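PDB 1VMH: uncharacterized conserved protein YjbQ/UPF0047 family, ortholog yugU B.subtilis from Clostridium acetobutylicum, which is of unknown function but has the YjbQ-like fold of the UPF0047 family and packs with two further copies of itself in a three-chain assembly. Local coordinates for residues T23-D26 against D27-I30; I32-L35 against V36-A39; V52-H56 against T57-I61; N66-P69 against D70-R73; N95-A98 against H99-S103. All coordinates share one frame; numbering follows the deposited sequence.

Contact 1: T23-D26 against D27-I30; sequences TSND and DQFI
Gln28 reaches back across the chain reversal and places its carboxamide oxygen against the backbone of Ser24. The bond from Ser24 N to Gln28 OE1 is 2.8 Å long and practically straight at the hydrogen, 179°. It arrives in the plane of the amide on a lone pair, the C=O...N angle being 145°, so both hydrogen and acceptor are well aligned. Asn25 N makes a second, weak hydrogen bond to the same Gln28 OE1, 3.5 Å away; two successive peptide N-H groups thus share one acceptor. The reach comes from an extended chain: CG of Gln28 stands opposite the backbone N (chi1 -168°) and chi2 is fully trans. Thr23 CB lies 3.6 Å from Gln28 OE1, while Thr23 OG1 is satisfied elsewhere, by Glu130 OE2 and Arg135 N. The methyl CG2 of Thr23 touches Ile30 CD1 at 3.9 Å, with the two side chains at about a right angle. At the turn the carboxylates of Asp26 and Asp27 point the same way, OD1 of Asp26 being 3.7 Å from OD1 of Asp27; like charges so close would probably repel, and might raise the pKa of one of them. The geometry is that of a tight loop between strands 18-22 and 28-31, which belong to different sheets, with a glutamine side chain bridging the backbone where it doubles back.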
loop_
_atom_site.group_PDB
_atom_site.type_symbol
_atom_site.label_atom_id
_atom_site.label_comp_id
_atom_site.label_asym_id
_atom_site.label_seq_id
_atom_site.Cartn_x
_atom_site.Cartn_y
_atom_site.Cartn_z
ATOM N N THR A 23 -14.339 -14.470 -10.098
ATOM C CA THR A 23 -14.867 -13.113 -10.175
ATOM C C THR A 23 -15.871 -13.058 -11.320
ATOM O O THR A 23 -15.773 -13.830 -12.279
ATOM C CB THR A 23 -13.736 -12.057 -10.320
ATOM O OG1 THR A 23 -13.055 -12.200 -11.570
ATOM C CG2 THR A 23 -12.741 -12.240 -9.156
ATOM N N SER A 24 -16.819 -12.133 -11.222
ATOM C CA SER A 24 -17.975 -12.136 -12.126
ATOM C C SER A 24 -18.246 -10.838 -12.920
ATOM O O SER A 24 -19.078 -10.829 -13.820
ATOM C CB SER A 24 -19.234 -12.584 -11.364
ATOM O OG SER A 24 -19.477 -11.759 -10.252
ATOM N N ASN A 25 -17.542 -9.758 -12.604
ATOM C CA ASN A 25 -17.644 -8.493 -13.353
ATOM C C ASN A 25 -16.248 -8.012 -13.731
ATOM O O ASN A 25 -15.263 -8.485 -13.154
ATOM C CB ASN A 25 -18.319 -7.431 -12.486
ATOM C CG ASN A 25 -19.706 -7.862 -12.007
ATOM O OD1 ASN A 25 -20.439 -8.526 -12.748
ATOM N ND2 ASN A 25 -20.066 -7.492 -10.772
ATOM N N ASP A 26 -16.143 -7.041 -14.651
ATOM C CA ASP A 26 -14.820 -6.537 -15.010
ATOM C C ASP A 26 -14.133 -5.919 -13.804
ATOM O O ASP A 26 -12.954 -6.159 -13.609
ATOM C CB ASP A 26 -14.792 -5.568 -16.197
ATOM C CG ASP A 26 -15.665 -4.360 -16.007
ATOM O OD1 ASP A 26 -16.764 -4.486 -15.428
ATOM O OD2 ASP A 26 -15.244 -3.275 -16.474
ATOM N N ASP A 27 -14.868 -5.156 -13.001
ATOM C CA ASP A 27 -14.356 -4.735 -11.699
ATOM C C ASP A 27 -15.285 -5.160 -10.572
ATOM O O ASP A 27 -16.511 -5.176 -10.731
ATOM C CB ASP A 27 -13.967 -3.248 -11.644
ATOM C CG ASP A 27 -15.098 -2.304 -11.939
ATOM O OD1 ASP A 27 -16.252 -2.737 -12.152
ATOM O OD2 ASP A 27 -14.828 -1.078 -11.964
ATOM N N GLN A 28 -14.692 -5.508 -9.426
ATOM C CA GLN A 28 -15.461 -6.099 -8.352
ATOM C C GLN A 28 -14.671 -6.091 -7.049
ATOM O O GLN A 28 -13.467 -6.338 -7.072
ATOM C CB GLN A 28 -15.794 -7.550 -8.720
ATOM C CG GLN A 28 -16.834 -8.233 -7.853
ATOM C CD GLN A 28 -17.103 -9.647 -8.257
ATOM O OE1 GLN A 28 -16.610 -10.103 -9.265
ATOM N NE2 GLN A 28 -17.907 -10.359 -7.470
ATOM N N PHE A 29 -15.332 -5.783 -5.941
ATOM C CA PHE A 29 -14.761 -5.959 -4.607
ATOM C C PHE A 29 -15.381 -7.236 -4.047
ATOM O O PHE A 29 -16.621 -7.359 -3.979
ATOM C CB PHE A 29 -15.093 -4.813 -3.655
ATOM C CG PHE A 29 -14.125 -3.673 -3.677
ATOM C CD1 PHE A 29 -13.543 -3.216 -4.858
ATOM C CD2 PHE A 29 -13.807 -3.022 -2.483
ATOM C CE1 PHE A 29 -12.628 -2.128 -4.824
ATOM C CE2 PHE A 29 -12.962 -1.946 -2.469
ATOM C CZ PHE A 29 -12.374 -1.502 -3.612
ATOM N N ILE A 30 -14.560 -8.172 -3.635
ATOM C CA ILE A 30 -15.016 -9.427 -3.024
ATOM C C ILE A 30 -14.518 -9.461 -1.568
ATOM O O ILE A 30 -13.309 -9.371 -1.299
ATOM C CB ILE A 30 -14.502 -10.664 -3.798
ATOM C CG1 ILE A 30 -15.022 -10.621 -5.250
ATOM C CG2 ILE A 30 -14.947 -11.927 -3.070
ATOM C CD1 ILE A 30 -14.063 -10.011 -6.234
#

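Contact 2: I32-L35 against V36-A39; sequences ITNL and VKKA
The carboxamide of Asn34 is the flat group that meets the next turn, with aliphatic lysine carbons beside both of its polar ends. Asn34 OD1 lies 3.8 Å from Lys37 CD, and Asn34 ND2 lies 3.6 Å from Lys38 CD. Lys37 CD sits off the oxygen end, close to the amide plane, whereas Lys38 CD lies higher, obliquely above the ND2 side. Asn34 takes part through a chi1 of -168°, which sets CG opposite the backbone N, and although its CB starts away from the following turn the amide comes back near it. Water 1 gives a proton to Asn34 OD1 at 2.7 Å and accepts one from Lys37 NZ at 3.1 Å, a polar bridge of i to i+3 type. The ammonium group also has a salt bridge to Asp41, one turn further on. Lys38 lays its chain along the Asn34 peptide, CG at 3.3 Å from Asn34 O.

Backbone bonds of i to i+4 type show that these are the first two turns of a regular alpha-helix. Val36 N bonds to Ile32 O at 3.1 Å, Lys37 N to Thr33 O at 2.8 Å with an angle of 159° at the hydrogen, and Lys38 N and Ala39 N continue the series. Ile32 is the N-cap residue, while Thr33 OG1 pairs with Asp31 and with Ile126 N.

Helix 33-43 lies against the five-stranded sheet: Ile32 and Val36 meet Val52 of strand 48-53, Ala39 meets Val141 and Ile143 of strand 136-143, and Leu35 rests on Leu21 of strand 18-22.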
loop_
_atom_site.group_PDB
_atom_site.type_symbol
_atom_site.label_atom_id
_atom_site.label_comp_id
_atom_site.label_asym_id
_atom_site.label_seq_id
_atom_site.Cartn_x
_atom_site.Cartn_y
_atom_site.Cartn_z
ATOM N N ILE A 32 -13.279 -11.011 1.451
ATOM C CA ILE A 32 -12.600 -12.245 1.796
ATOM C C ILE A 32 -12.239 -12.334 3.264
ATOM O O ILE A 32 -11.462 -13.206 3.683
ATOM C CB ILE A 32 -11.350 -12.476 0.917
ATOM C CG1 ILE A 32 -10.352 -11.305 1.000
ATOM C CG2 ILE A 32 -11.813 -12.661 -0.523
ATOM C CD1 ILE A 32 -8.993 -11.594 0.371
ATOM N N THR A 33 -12.851 -11.496 4.094
ATOM C CA THR A 33 -12.536 -11.465 5.525
ATOM C C THR A 33 -12.687 -12.846 6.161
ATOM O O THR A 33 -11.816 -13.285 6.915
ATOM C CB THR A 33 -13.421 -10.450 6.285
ATOM O OG1 THR A 33 -13.406 -9.175 5.613
ATOM C CG2 THR A 33 -12.971 -10.273 7.692
ATOM N N ASN A 34 -13.768 -13.574 5.840
ATOM C CA ASN A 34 -13.964 -14.876 6.481
ATOM C C ASN A 34 -12.967 -15.934 6.017
ATOM O O ASN A 34 -12.646 -16.841 6.772
ATOM C CB ASN A 34 -15.384 -15.416 6.294
ATOM C CG ASN A 34 -15.660 -16.603 7.196
ATOM O OD1 ASN A 34 -15.574 -16.481 8.439
ATOM N ND2 ASN A 34 -15.916 -17.780 6.592
ATOM N N LEU A 35 -12.460 -15.809 4.789
ATOM C CA LEU A 35 -11.410 -16.695 4.296
ATOM C C LEU A 35 -10.162 -16.454 5.112
ATOM O O LEU A 35 -9.435 -17.393 5.470
ATOM C CB LEU A 35 -11.141 -16.488 2.807
ATOM C CG LEU A 35 -12.340 -16.642 1.866
ATOM C CD1 LEU A 35 -11.889 -16.388 0.418
ATOM C CD2 LEU A 35 -13.047 -17.961 1.993
ATOM N N VAL A 36 -9.893 -15.195 5.445
ATOM C CA VAL A 36 -8.749 -14.892 6.305
ATOM C C VAL A 36 -8.987 -15.380 7.747
ATOM O O VAL A 36 -8.096 -15.996 8.350
ATOM C CB VAL A 36 -8.397 -13.384 6.220
ATOM C CG1 VAL A 36 -7.155 -13.010 7.003
ATOM C CG2 VAL A 36 -8.237 -13.013 4.743
ATOM N N LYS A 37 -10.194 -15.191 8.275
ATOM C CA LYS A 37 -10.479 -15.695 9.631
ATOM C C LYS A 37 -10.293 -17.200 9.685
ATOM O O LYS A 37 -9.777 -17.739 10.661
ATOM C CB LYS A 37 -11.903 -15.336 10.028
ATOM C CG LYS A 37 -12.361 -15.966 11.313
ATOM C CD LYS A 37 -13.769 -15.561 11.626
ATOM C CE LYS A 37 -14.198 -16.022 13.005
ATOM N NZ LYS A 37 -14.427 -17.458 12.986
ATOM N N LYS A 38 -10.760 -17.903 8.658
ATOM C CA LYS A 38 -10.596 -19.378 8.645
ATOM C C LYS A 38 -9.125 -19.773 8.690
ATOM O O LYS A 38 -8.773 -20.721 9.401
ATOM C CB LYS A 38 -11.288 -20.014 7.432
ATOM C CG LYS A 38 -12.789 -20.056 7.584
ATOM C CD LYS A 38 -13.474 -20.474 6.302
ATOM C CE LYS A 38 -13.139 -21.892 5.938
ATOM N NZ LYS A 38 -13.980 -22.445 4.799
ATOM N N ALA A 39 -8.270 -19.079 7.952
ATOM C CA ALA A 39 -6.852 -19.358 8.001
ATOM C C ALA A 39 -6.263 -19.110 9.400
ATOM O O ALA A 39 -5.495 -19.912 9.895
ATOM C CB ALA A 39 -6.131 -18.533 6.991
HETATM O O HOH W 1 -15.303 -18.502 10.204
#

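Contact 3: V52-H56 against T57-I61; sequences VFCPH and TTAGI
Ile61 turns CG1 beside its own nitrogen (chi1 -51°), and this torsion, with chi2, sends CD1 across to the preceding limb. There Ile61 CD1 is 3.8 Å from Cys54 CB and 3.9 Å from Val52 CG1, the valine and isoleucine side chains crossing at about a right angle. The first torsion of Cys54 places the sulfur instead: SG is trans to the backbone nitrogen (chi1 176°), which brings Cys54 SG to 3.8 Å from Ala59 CB. The sulfur also accepts a hydrogen bond from His56 N, the distance from His56 N to Cys54 SG being 3.6 Å, a bond within 52-56 that holds the chain just before the turn.

A type I beta turn from His56 to Ala59 carries the chain over from strand 48-53 of the five-stranded sheet to strand 59-65 of the three-stranded sheet, the limbs running 154° apart. Its closing bond is weak: Ala59 N sits 3.4 Å from His56 O. On the outer side of the bend, water 2 donates to Pro55 O at 2.9 Å and accepts from Thr57 N at 3.3 Å.

The imidazole of His56 leads away from the turn. Pro55 CG lies over one face of the ring, toward its rim, and NE2 is bonded to Lys138 N of strand 136-143. Thr58 OG1 is held by Arg137. Gln124 of the second subunit donates to Cys54 O, and Asn64 of that subunit packs on Thr57.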
loop_
_atom_site.group_PDB
_atom_site.type_symbol
_atom_site.label_atom_id
_atom_site.label_comp_id
_atom_site.label_asym_id
_atom_site.label_seq_id
_atom_site.Cartn_x
_atom_site.Cartn_y
_atom_site.Cartn_z
ATOM N N VAL A 52 -2.194 -11.211 3.431
ATOM C CA VAL A 52 -3.085 -11.558 2.372
ATOM C C VAL A 52 -2.486 -11.027 1.072
ATOM O O VAL A 52 -2.312 -9.830 0.958
ATOM C CB VAL A 52 -4.476 -10.918 2.588
ATOM C CG1 VAL A 52 -5.449 -11.317 1.510
ATOM C CG2 VAL A 52 -5.025 -11.302 3.965
ATOM N N PHE A 53 -2.127 -11.892 0.146
ATOM C CA PHE A 53 -1.347 -11.524 -1.056
ATOM C C PHE A 53 -2.096 -11.912 -2.351
ATOM O O PHE A 53 -2.615 -13.052 -2.467
ATOM C CB PHE A 53 0.018 -12.232 -1.036
ATOM C CG PHE A 53 0.969 -11.803 -2.137
ATOM C CD1 PHE A 53 0.939 -12.425 -3.384
ATOM C CD2 PHE A 53 1.890 -10.793 -1.925
ATOM C CE1 PHE A 53 1.812 -12.021 -4.371
ATOM C CE2 PHE A 53 2.733 -10.394 -2.926
ATOM C CZ PHE A 53 2.678 -10.978 -4.134
ATOM N N CYS A 54 -2.121 -10.984 -3.321
ATOM C CA CYS A 54 -2.732 -11.231 -4.599
ATOM C C CYS A 54 -1.672 -11.485 -5.654
ATOM O O CYS A 54 -0.898 -10.562 -5.986
ATOM C CB CYS A 54 -3.588 -10.040 -4.994
ATOM S SG CYS A 54 -4.289 -10.183 -6.600
ATOM N N PRO A 55 -1.617 -12.690 -6.217
ATOM C CA PRO A 55 -0.589 -12.996 -7.237
ATOM C C PRO A 55 -0.906 -12.498 -8.646
ATOM O O PRO A 55 -0.138 -12.820 -9.593
ATOM C CB PRO A 55 -0.544 -14.523 -7.214
ATOM C CG PRO A 55 -1.964 -14.902 -6.912
ATOM C CD PRO A 55 -2.471 -13.860 -5.937
ATOM N N HIS A 56 -1.970 -11.728 -8.827
ATOM C CA HIS A 56 -2.414 -11.245 -10.118
ATOM C C HIS A 56 -2.080 -9.773 -10.281
ATOM O O HIS A 56 -2.398 -8.979 -9.419
ATOM C CB HIS A 56 -3.921 -11.430 -10.198
ATOM C CG HIS A 56 -4.340 -12.842 -9.947
ATOM N ND1 HIS A 56 -4.068 -13.858 -10.840
ATOM C CD2 HIS A 56 -5.024 -13.408 -8.923
ATOM C CE1 HIS A 56 -4.546 -14.997 -10.350
ATOM N NE2 HIS A 56 -5.145 -14.745 -9.203
ATOM N N THR A 57 -1.510 -9.399 -11.408
ATOM C CA THR A 57 -1.090 -8.029 -11.650
ATOM C C THR A 57 -2.220 -7.083 -12.064
ATOM O O THR A 57 -1.983 -5.896 -12.175
ATOM C CB THR A 57 0.034 -7.987 -12.642
ATOM O OG1 THR A 57 -0.410 -8.568 -13.859
ATOM C CG2 THR A 57 1.245 -8.728 -12.110
ATOM N N THR A 58 -3.428 -7.624 -12.252
ATOM C CA THR A 58 -4.620 -6.838 -12.595
ATOM C C THR A 58 -5.694 -6.944 -11.516
ATOM O O THR A 58 -6.865 -6.653 -11.748
ATOM C CB THR A 58 -5.159 -7.235 -13.933
ATOM O OG1 THR A 58 -5.320 -8.655 -13.940
ATOM C CG2 THR A 58 -4.209 -6.812 -15.035
ATOM N N ALA A 59 -5.263 -7.289 -10.297
ATOM C CA ALA A 59 -6.112 -7.272 -9.125
ATOM C C ALA A 59 -5.223 -6.910 -7.914
ATOM O O ALA A 59 -4.002 -6.864 -8.008
ATOM C CB ALA A 59 -6.806 -8.580 -8.942
ATOM N N GLY A 60 -5.858 -6.646 -6.788
ATOM C CA GLY A 60 -5.128 -6.281 -5.597
ATOM C C GLY A 60 -5.928 -6.615 -4.354
ATOM O O GLY A 60 -6.920 -7.370 -4.404
ATOM N N ILE A 61 -5.427 -6.115 -3.225
ATOM C CA ILE A 61 -6.063 -6.319 -1.915
ATOM C C ILE A 61 -6.211 -4.963 -1.250
ATOM O O ILE A 61 -5.283 -4.158 -1.278
ATOM C CB ILE A 61 -5.221 -7.219 -0.982
ATOM C CG1 ILE A 61 -4.815 -8.535 -1.677
ATOM C CG2 ILE A 61 -5.944 -7.466 0.332
ATOM C CD1 ILE A 61 -5.893 -9.536 -1.987
HETATM O O HOH W 2 -0.055 -12.144 -12.380
#

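Contact 4: N66-P69 against D70-R73; sequences NADP and DVTR
Asp68 caps the helix that starts after it: its carboxylate oxygen OD1 accepts from Asp70 N at 2.9 Å, with an angle of 159° at the hydrogen. This is an N-cap, here followed by Pro69 in the first helical position, whose N-H the i to i+4 bonds do not need, so proline is readily accommodated. The donor meets OD1 from above the carboxylate plane, 65° out of it, so the grip comes over the group's face. Asp68 can do this because CG is trans to its nitrogen (chi1 -175°), which swings the carboxylate toward the N-terminal turn. Backbone bonds complete that turn, Val71 N to Asp68 O at 3.0 Å and Arg73 N to Pro69 O at 3.0 Å, the latter the first of i to i+4 type.

Around this polar core, two acids share one water: water 3 donates to Asp68 OD2 at 2.7 Å and to Asp70 OD2 at 2.8 Å. It lies between carboxylates with steeply inclined planes and probably eases the repulsion between them. The helix start is also a subunit contact. Arg73 forms a salt bridge with Asp88 of the third subunit, His91 of that subunit makes a weak hydrogen bond to Asp68 OD2 through ND1, and Val71 packs on its His99. Within the chain, Thr72 rests on Phe29 and Tyr127. The carboxylate of Asp68 also abuts the valine, Val71 CG2 lying 4.1 Å from Asp68 OD2.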
loop_
_atom_site.group_PDB
_atom_site.type_symbol
_atom_site.label_atom_id
_atom_site.label_comp_id
_atom_site.label_asym_id
_atom_site.label_seq_id
_atom_site.Cartn_x
_atom_site.Cartn_y
_atom_site.Cartn_z
ATOM N N ASN A 66 -17.190 -2.530 4.894
ATOM C CA ASN A 66 -17.722 -3.822 4.488
ATOM C C ASN A 66 -19.200 -4.013 4.706
ATOM O O ASN A 66 -19.681 -5.145 4.595
ATOM C CB ASN A 66 -16.948 -4.942 5.240
ATOM C CG ASN A 66 -17.248 -4.950 6.719
ATOM O OD1 ASN A 66 -17.964 -4.079 7.204
ATOM N ND2 ASN A 66 -16.764 -5.987 7.449
ATOM N N ALA A 67 -19.933 -2.949 5.003
ATOM C CA ALA A 67 -21.367 -3.067 5.226
ATOM C C ALA A 67 -22.197 -2.018 4.472
ATOM O O ALA A 67 -23.340 -1.773 4.838
ATOM C CB ALA A 67 -21.650 -3.005 6.701
ATOM N N ASP A 68 -21.641 -1.419 3.427
ATOM C CA ASP A 68 -22.410 -0.506 2.563
ATOM C C ASP A 68 -21.952 -0.652 1.133
ATOM O O ASP A 68 -20.879 -0.151 0.747
ATOM C CB ASP A 68 -22.285 0.961 2.977
ATOM C CG ASP A 68 -23.191 1.879 2.122
ATOM O OD1 ASP A 68 -23.962 1.379 1.266
ATOM O OD2 ASP A 68 -23.141 3.105 2.325
ATOM N N PRO A 69 -22.769 -1.312 0.322
ATOM C CA PRO A 69 -22.447 -1.488 -1.077
ATOM C C PRO A 69 -22.193 -0.193 -1.827
ATOM O O PRO A 69 -21.467 -0.214 -2.825
ATOM C CB PRO A 69 -23.690 -2.169 -1.634
ATOM C CG PRO A 69 -24.314 -2.798 -0.504
ATOM C CD PRO A 69 -24.072 -1.916 0.640
ATOM N N ASP A 70 -22.744 0.918 -1.359
ATOM C CA ASP A 70 -22.566 2.196 -2.054
ATOM C C ASP A 70 -21.097 2.666 -1.972
ATOM O O ASP A 70 -20.607 3.304 -2.884
ATOM C CB ASP A 70 -23.467 3.290 -1.479
ATOM C CG ASP A 70 -24.962 3.146 -1.867
ATOM O OD1 ASP A 70 -25.313 2.564 -2.916
ATOM O OD2 ASP A 70 -25.802 3.670 -1.124
ATOM N N VAL A 71 -20.397 2.343 -0.881
ATOM C CA VAL A 71 -18.996 2.732 -0.741
ATOM C C VAL A 71 -18.153 1.977 -1.734
ATOM O O VAL A 71 -17.311 2.576 -2.390
ATOM C CB VAL A 71 -18.471 2.519 0.675
ATOM C CG1 VAL A 71 -16.928 2.719 0.735
ATOM C CG2 VAL A 71 -19.166 3.469 1.618
ATOM N N THR A 72 -18.362 0.675 -1.893
ATOM C CA THR A 72 -17.523 -0.071 -2.814
ATOM C C THR A 72 -17.847 0.344 -4.251
ATOM O O THR A 72 -16.935 0.497 -5.068
ATOM C CB THR A 72 -17.643 -1.605 -2.633
ATOM O OG1 THR A 72 -19.007 -1.990 -2.802
ATOM C CG2 THR A 72 -17.164 -2.021 -1.260
ATOM N N ARG A 73 -19.122 0.636 -4.530
ATOM C CA ARG A 73 -19.474 1.178 -5.823
ATOM C C ARG A 73 -18.800 2.531 -6.094
ATOM O O ARG A 73 -18.214 2.753 -7.154
ATOM C CB ARG A 73 -20.992 1.288 -5.979
ATOM C CG ARG A 73 -21.447 2.030 -7.231
ATOM C CD ARG A 73 -21.672 3.521 -6.973
ATOM N NE ARG A 73 -22.135 4.207 -8.198
ATOM C CZ ARG A 73 -21.871 5.468 -8.520
ATOM N NH1 ARG A 73 -21.149 6.254 -7.736
ATOM N NH2 ARG A 73 -22.352 5.963 -9.655
HETATM O O HOH W 3 -25.050 4.676 1.337
#

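Contact 5: N95-A98 against H99-S103; sequences NSHA and HIKAS
The imidazole of His99 lies across the side chain of Asn95, one turn earlier, with ring and amide planes perpendicular. Asn95 OD1 is 3.6 Å from His99 NE2, and the backbone Asn95 O is 3.4 Å from His99 CD2. Water 4 joins the two side chains: it donates to Asn95 OD1 at 2.6 Å and stands in the plane of the ring at its edge, 2.6 Å from His99 NE2. Ser96 CA is a second neighbour at that ring's edge. Asn95 reaches this place with CG wedged between N and the carbonyl carbon (chi1 59°); it is the N-cap residue, yet its amide makes no cap and ND2 bonds to Asp132.

Further round the helix, Lys101 leans back on His97. Its CG is 3.3 Å from His97 O, and a bend at chi3 (-68°) carries NZ to the edge of the His97 ring, 3.9 Å from CD2. Ala98 CB lies over one face of that ring, near the rim. Regular i to i+4 bonds run beneath, as from His99 N to Asn95 O (3.2 Å).

This part of helix 96-105 is buried between the rest of its chain and the second subunit. His99 packs on Thr57 and Thr58 of the bend before strand 59-65. Against the neighbouring subunit, Ser96 bonds to Asp74, His99 and Ile100 pack on Val71 and Ile75 of its helix 69-82, and Ser103 bonds to Thr62 of its strand 59-65.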
loop_
_atom_site.group_PDB
_atom_site.type_symbol
_atom_site.label_atom_id
_atom_site.label_comp_id
_atom_site.label_asym_id
_atom_site.label_seq_id
_atom_site.Cartn_x
_atom_site.Cartn_y
_atom_site.Cartn_z
ATOM N N ASN A 95 -5.666 -3.699 -20.916
ATOM C CA ASN A 95 -5.996 -3.717 -19.479
ATOM C C ASN A 95 -5.027 -2.957 -18.600
ATOM O O ASN A 95 -4.984 -3.167 -17.375
ATOM C CB ASN A 95 -6.197 -5.161 -18.999
ATOM C CG ASN A 95 -4.992 -6.007 -19.218
ATOM O OD1 ASN A 95 -3.962 -5.506 -19.666
ATOM N ND2 ASN A 95 -5.094 -7.305 -18.918
ATOM N N SER A 96 -4.322 -1.988 -19.180
ATOM C CA SER A 96 -3.452 -1.168 -18.361
ATOM C C SER A 96 -4.207 -0.453 -17.225
ATOM O O SER A 96 -3.649 -0.220 -16.142
ATOM C CB SER A 96 -2.664 -0.152 -19.194
ATOM O OG SER A 96 -1.577 -0.793 -19.823
ATOM N N HIS A 97 -5.447 -0.048 -17.476
ATOM C CA HIS A 97 -6.246 0.580 -16.395
ATOM C C HIS A 97 -6.246 -0.306 -15.154
ATOM O O HIS A 97 -6.148 0.162 -14.000
ATOM C CB HIS A 97 -7.679 0.838 -16.864
ATOM C CG HIS A 97 -8.450 -0.401 -17.186
ATOM N ND1 HIS A 97 -8.224 -1.127 -18.333
ATOM C CD2 HIS A 97 -9.437 -1.049 -16.522
ATOM C CE1 HIS A 97 -9.034 -2.171 -18.361
ATOM N NE2 HIS A 97 -9.785 -2.144 -17.278
ATOM N N ALA A 98 -6.370 -1.596 -15.382
ATOM C CA ALA A 98 -6.408 -2.590 -14.298
ATOM C C ALA A 98 -5.048 -2.699 -13.617
ATOM O O ALA A 98 -4.974 -2.819 -12.390
ATOM C CB ALA A 98 -6.837 -3.921 -14.809
ATOM N N HIS A 99 -3.973 -2.702 -14.405
ATOM C CA HIS A 99 -2.630 -2.738 -13.834
ATOM C C HIS A 99 -2.390 -1.523 -12.903
ATOM O O HIS A 99 -1.772 -1.655 -11.822
ATOM C CB HIS A 99 -1.556 -2.764 -14.925
ATOM C CG HIS A 99 -1.447 -4.066 -15.647
ATOM N ND1 HIS A 99 -0.873 -5.181 -15.068
ATOM C CD2 HIS A 99 -1.825 -4.442 -16.891
ATOM C CE1 HIS A 99 -0.909 -6.181 -15.935
ATOM N NE2 HIS A 99 -1.475 -5.765 -17.049
ATOM N N ILE A 100 -2.896 -0.350 -13.322
ATOM C CA ILE A 100 -2.707 0.869 -12.537
ATOM C C ILE A 100 -3.476 0.756 -11.233
ATOM O O ILE A 100 -2.947 1.014 -10.155
ATOM C CB ILE A 100 -3.178 2.105 -13.302
ATOM C CG1 ILE A 100 -2.254 2.376 -14.495
ATOM C CG2 ILE A 100 -3.233 3.316 -12.403
ATOM C CD1 ILE A 100 -2.891 3.241 -15.526
ATOM N N LYS A 101 -4.739 0.398 -11.336
ATOM C CA LYS A 101 -5.557 0.324 -10.149
ATOM C C LYS A 101 -5.067 -0.740 -9.170
ATOM O O LYS A 101 -5.138 -0.562 -7.954
ATOM C CB LYS A 101 -7.025 0.123 -10.518
ATOM C CG LYS A 101 -7.577 1.328 -11.258
ATOM C CD LYS A 101 -9.058 1.247 -11.635
ATOM C CE LYS A 101 -9.362 0.225 -12.654
ATOM N NZ LYS A 101 -10.841 0.288 -13.138
ATOM N N ALA A 102 -4.588 -1.851 -9.705
ATOM C CA ALA A 102 -3.992 -2.882 -8.879
ATOM C C ALA A 102 -2.832 -2.319 -8.039
ATOM O O ALA A 102 -2.739 -2.595 -6.810
ATOM C CB ALA A 102 -3.520 -4.045 -9.767
ATOM N N SER A 103 -1.943 -1.543 -8.644
ATOM C CA SER A 103 -0.791 -0.983 -7.905
ATOM C C SER A 103 -1.273 0.016 -6.877
ATOM O O SER A 103 -0.689 0.145 -5.782
ATOM C CB SER A 103 0.235 -0.327 -8.833
ATOM O OG SER A 103 1.220 -1.260 -9.252
HETATM O O HOH W 4 -1.993 -7.126 -19.169
#

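The five contacts follow one another along the chain, each closing before the next opens. Contact 1 runs into contact 2 through strand 28-31, their centres about 18 Å apart. Contact 2 packs on contact 3 where helix 33-43 meets strand 48-53, and contact 3 touches contact 5 at the bend before strand 59-65, their centres about 11 Å apart. Contact 4 rests on contact 1 through Thr72 and Phe29. Contacts 2 and 5, about 25 Å apart between centres, lie on opposite sides of the chain's centre. Contacts 3 and 5 both touch the second subunit and contact 4 the third, so the loop and helix starts contribute to the subunit interfaces of the three-chain assembly.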